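Local coordinates for protein aminoglycoside phosphotransferase (Mycobacterium smegmatis, PDB 6EF6) that phosphorylates (S)-1-amino-2-propanol as the kinase of a bacterial microcompartment for aminoacetone utilization, at residues 147-151 with 284-289. Residues are numbered along the deposited sequence; the frame is centred on the assembly and turned at random.
Sequences FQTLG and SWVAGY. With ACT (acetate ion), chain F.
Gly-151 and Gly-288 bring two helices almost backbone to backbone in a close packing, the start of helix 147-163 and the C-terminal half of helix 278-290 running in the same general direction. The short axes approach to 6.4 Å and cross at -39°, and the interface is stitched by CA-H...O contacts. The straightest runs from Gly-288 CA to Gln-148 O, 3.4 Å with 170° at the hydrogen. In return, Gly-151 CA points its hydrogen at Trp-285 O (3.6 Å) and Gln-148 CA meets Ser-284 O at 3.2 Å, the latter along a more bent path. With no side chains in the way, the CA atoms of both glycines lie against carbonyl oxygens of the partner helix.

Gly-151 CA also sits over one face of the Trp-285 indole, 3.5 Å from the centroid of the five-membered ring and nearly on its normal, a CH-pi contact. Trp-285 turns its indole toward the glycine because CG stands opposite the backbone N (chi1 -169°), while Leu-150 CG comes to the ring edge, 3.9 Å from NE1. Gln-148 extends along the outer side, its CG 3.5 Å from Gly-288 CA. Phe-265 meets Trp-285 edge-to-face, and Tyr-289, whose CD2 lies 3.5 Å from Gly-151 O, has its hydroxyl hydrogen-bonded to His-158 and Arg-293. Such glycine-mediated, CA-H...O-linked helix packing here joins two helices of the largely helical C-terminal lobe of the aminoglycoside phosphotransferase-like kinase fold.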
ATOM      1  N   PHE A 147      -4.871   6.120 -14.039  1.00 13.50           N
ATOM      2  CA  PHE A 147      -4.648   6.961 -12.871  1.00 13.37           C
ATOM      3  C   PHE A 147      -5.915   7.671 -12.410  1.00 13.54           C
ATOM      4  O   PHE A 147      -6.078   7.914 -11.205  1.00 14.46           O
ATOM      5  CB  PHE A 147      -3.505   7.960 -13.056  1.00 14.32           C
ATOM      6  CG  PHE A 147      -2.145   7.320 -12.903  1.00 13.58           C
ATOM      7  CD1 PHE A 147      -1.659   7.074 -11.617  1.00 15.11           C
ATOM      8  CD2 PHE A 147      -1.394   6.941 -13.988  1.00 14.59           C
ATOM      9  CE1 PHE A 147      -0.462   6.456 -11.442  1.00 17.52           C
ATOM     10  CE2 PHE A 147      -0.151   6.336 -13.807  1.00 17.88           C
ATOM     11  CZ  PHE A 147       0.310   6.104 -12.533  1.00 17.32           C
ATOM     12  N   GLN A 148      -6.758   8.133 -13.326  1.00 13.19           N
ATOM     13  CA  GLN A 148      -7.973   8.830 -12.929  1.00 13.03           C
ATOM     14  C   GLN A 148      -8.876   7.941 -12.096  1.00 14.09           C
ATOM     15  O   GLN A 148      -9.442   8.408 -11.093  1.00 14.56           O
ATOM     16  CB  GLN A 148      -8.691   9.351 -14.170  1.00 13.69           C
ATOM     17  CG  GLN A 148      -9.916  10.166 -13.801  1.00 14.18           C
ATOM     18  CD  GLN A 148     -10.554  10.869 -14.977  1.00 15.17           C
ATOM     19  OE1 GLN A 148      -9.921  11.142 -16.019  1.00 16.73           O
ATOM     20  NE2 GLN A 148     -11.770  11.275 -14.809  1.00 16.24           N
ATOM     21  N   THR A 149      -9.088   6.699 -12.514  1.00 13.69           N
ATOM     22  CA  THR A 149      -9.919   5.771 -11.764  1.00 13.87           C
ATOM     23  C   THR A 149      -9.316   5.512 -10.393  1.00 15.41           C
ATOM     24  O   THR A 149     -10.040   5.496  -9.388  1.00 15.21           O
ATOM     25  CB  THR A 149     -10.022   4.469 -12.555  1.00 18.89           C
ATOM     26  OG1 THR A 149     -10.626   4.778 -13.818  1.00 22.94           O
ATOM     27  CG2 THR A 149     -10.883   3.439 -11.871  1.00 20.17           C
ATOM     28  N   LEU A 150      -7.994   5.394 -10.316  1.00 14.34           N
ATOM     29  CA  LEU A 150      -7.339   5.223  -9.024  1.00 13.25           C
ATOM     30  C   LEU A 150      -7.585   6.424  -8.120  1.00 14.11           C
ATOM     31  O   LEU A 150      -7.895   6.257  -6.923  1.00 14.61           O
ATOM     32  CB  LEU A 150      -5.852   4.959  -9.267  1.00 14.59           C
ATOM     33  CG  LEU A 150      -4.978   4.852  -8.011  1.00 14.42           C
ATOM     34  CD1 LEU A 150      -5.431   3.727  -7.099  1.00 18.69           C
ATOM     35  CD2 LEU A 150      -3.528   4.590  -8.488  1.00 15.34           C
ATOM     36  N   GLY A 151      -7.473   7.634  -8.654  1.00 13.58           N
ATOM     37  CA  GLY A 151      -7.760   8.822  -7.873  1.00 13.22           C
ATOM     38  C   GLY A 151      -9.184   8.860  -7.356  1.00 13.81           C
ATOM     39  O   GLY A 151      -9.427   9.261  -6.213  1.00 14.38           O
ATOM     40  N   SER A 284      -4.385  13.454 -14.076  1.00 13.46           N
ATOM     41  CA  SER A 284      -5.462  12.490 -14.245  1.00 14.80           C
ATOM     42  C   SER A 284      -5.983  12.042 -12.895  1.00 12.43           C
ATOM     43  O   SER A 284      -7.195  11.969 -12.671  1.00 12.91           O
ATOM     44  CB  SER A 284      -4.956  11.298 -15.060  1.00 13.65           C
ATOM     45  OG  SER A 284      -4.559  11.686 -16.353  1.00 15.60           O
ATOM     46  N   TRP A 285      -5.067  11.700 -11.975  1.00 11.83           N
ATOM     47  CA  TRP A 285      -5.465  11.270 -10.634  1.00 12.11           C
ATOM     48  C   TRP A 285      -6.266  12.344  -9.922  1.00 11.42           C
ATOM     49  O   TRP A 285      -7.284  12.052  -9.321  1.00 12.75           O
ATOM     50  CB  TRP A 285      -4.186  10.933  -9.853  1.00 11.84           C
ATOM     51  CG  TRP A 285      -4.324  10.232  -8.532  1.00 11.91           C
ATOM     52  CD1 TRP A 285      -4.195   8.867  -8.308  1.00 12.05           C
ATOM     53  CD2 TRP A 285      -4.611  10.834  -7.268  1.00 12.37           C
ATOM     54  NE1 TRP A 285      -4.333   8.598  -6.951  1.00 13.24           N
ATOM     55  CE2 TRP A 285      -4.590   9.779  -6.295  1.00 13.43           C
ATOM     56  CE3 TRP A 285      -4.806  12.154  -6.830  1.00 13.32           C
ATOM     57  CZ2 TRP A 285      -4.760  10.020  -4.939  1.00 14.48           C
ATOM     58  CZ3 TRP A 285      -4.992  12.382  -5.460  1.00 13.78           C
ATOM     59  CH2 TRP A 285      -4.962  11.323  -4.547  1.00 13.99           C
ATOM     60  N   VAL A 286      -5.800  13.580  -9.991  1.00 11.73           N
ATOM     61  CA  VAL A 286      -6.510  14.689  -9.357  1.00 12.61           C
ATOM     62  C   VAL A 286      -7.908  14.897  -9.933  1.00 12.74           C
ATOM     63  O   VAL A 286      -8.863  15.188  -9.208  1.00 13.21           O
ATOM     64  CB  VAL A 286      -5.652  15.955  -9.445  1.00 13.20           C
ATOM     65  CG1 VAL A 286      -6.480  17.193  -9.116  1.00 16.03           C
ATOM     66  CG2 VAL A 286      -4.430  15.835  -8.511  1.00 13.92           C
ATOM     67  N   ALA A 287      -8.061  14.794 -11.269  1.00 12.78           N
ATOM     68  CA  ALA A 287      -9.383  14.918 -11.877  1.00 13.77           C
ATOM     69  C   ALA A 287     -10.331  13.844 -11.362  1.00 13.40           C
ATOM     70  O   ALA A 287     -11.502  14.109 -11.059  1.00 13.99           O
ATOM     71  CB  ALA A 287      -9.273  14.822 -13.404  1.00 14.40           C
ATOM     72  N   GLY A 288      -9.821  12.618 -11.200  1.00 12.98           N
ATOM     73  CA  GLY A 288     -10.654  11.542 -10.658  1.00 13.80           C
ATOM     74  C   GLY A 288     -10.999  11.766  -9.195  1.00 12.85           C
ATOM     75  O   GLY A 288     -12.160  11.642  -8.780  1.00 14.26           O
ATOM     76  N   TYR A 289     -10.008  12.172  -8.408  1.00 12.58           N
ATOM     77  CA  TYR A 289     -10.218  12.448  -6.987  1.00 12.76           C
ATOM     78  C   TYR A 289     -11.281  13.506  -6.788  1.00 12.82           C
ATOM     79  O   TYR A 289     -12.268  13.307  -6.037  1.00 13.27           O
ATOM     80  CB  TYR A 289      -8.892  12.881  -6.360  1.00 14.27           C
ATOM     81  CG  TYR A 289      -8.936  12.901  -4.853  1.00 14.01           C
ATOM     82  CD1 TYR A 289      -9.537  13.911  -4.171  1.00 14.54           C
ATOM     83  CD2 TYR A 289      -8.352  11.895  -4.120  1.00 15.16           C
ATOM     84  CE1 TYR A 289      -9.574  13.951  -2.770  1.00 17.16           C
ATOM     85  CE2 TYR A 289      -8.410  11.900  -2.731  1.00 13.47           C
ATOM     86  CZ  TYR A 289      -9.023  12.922  -2.093  1.00 15.12           C
ATOM     87  OH  TYR A 289      -9.098  12.991  -0.691  1.00 17.13           O
TER
HETATM   88  C   ACT F 405     -12.776   2.598 -15.070  1.00 50.43           C
HETATM   89  O   ACT F 405     -13.358   1.474 -15.036  1.00 52.78           O
HETATM   90  OXT ACT F 405     -11.547   2.845 -15.199  1.00 44.05           O
HETATM   91  CH3 ACT F 405     -13.682   3.852 -14.937  1.00 47.31           C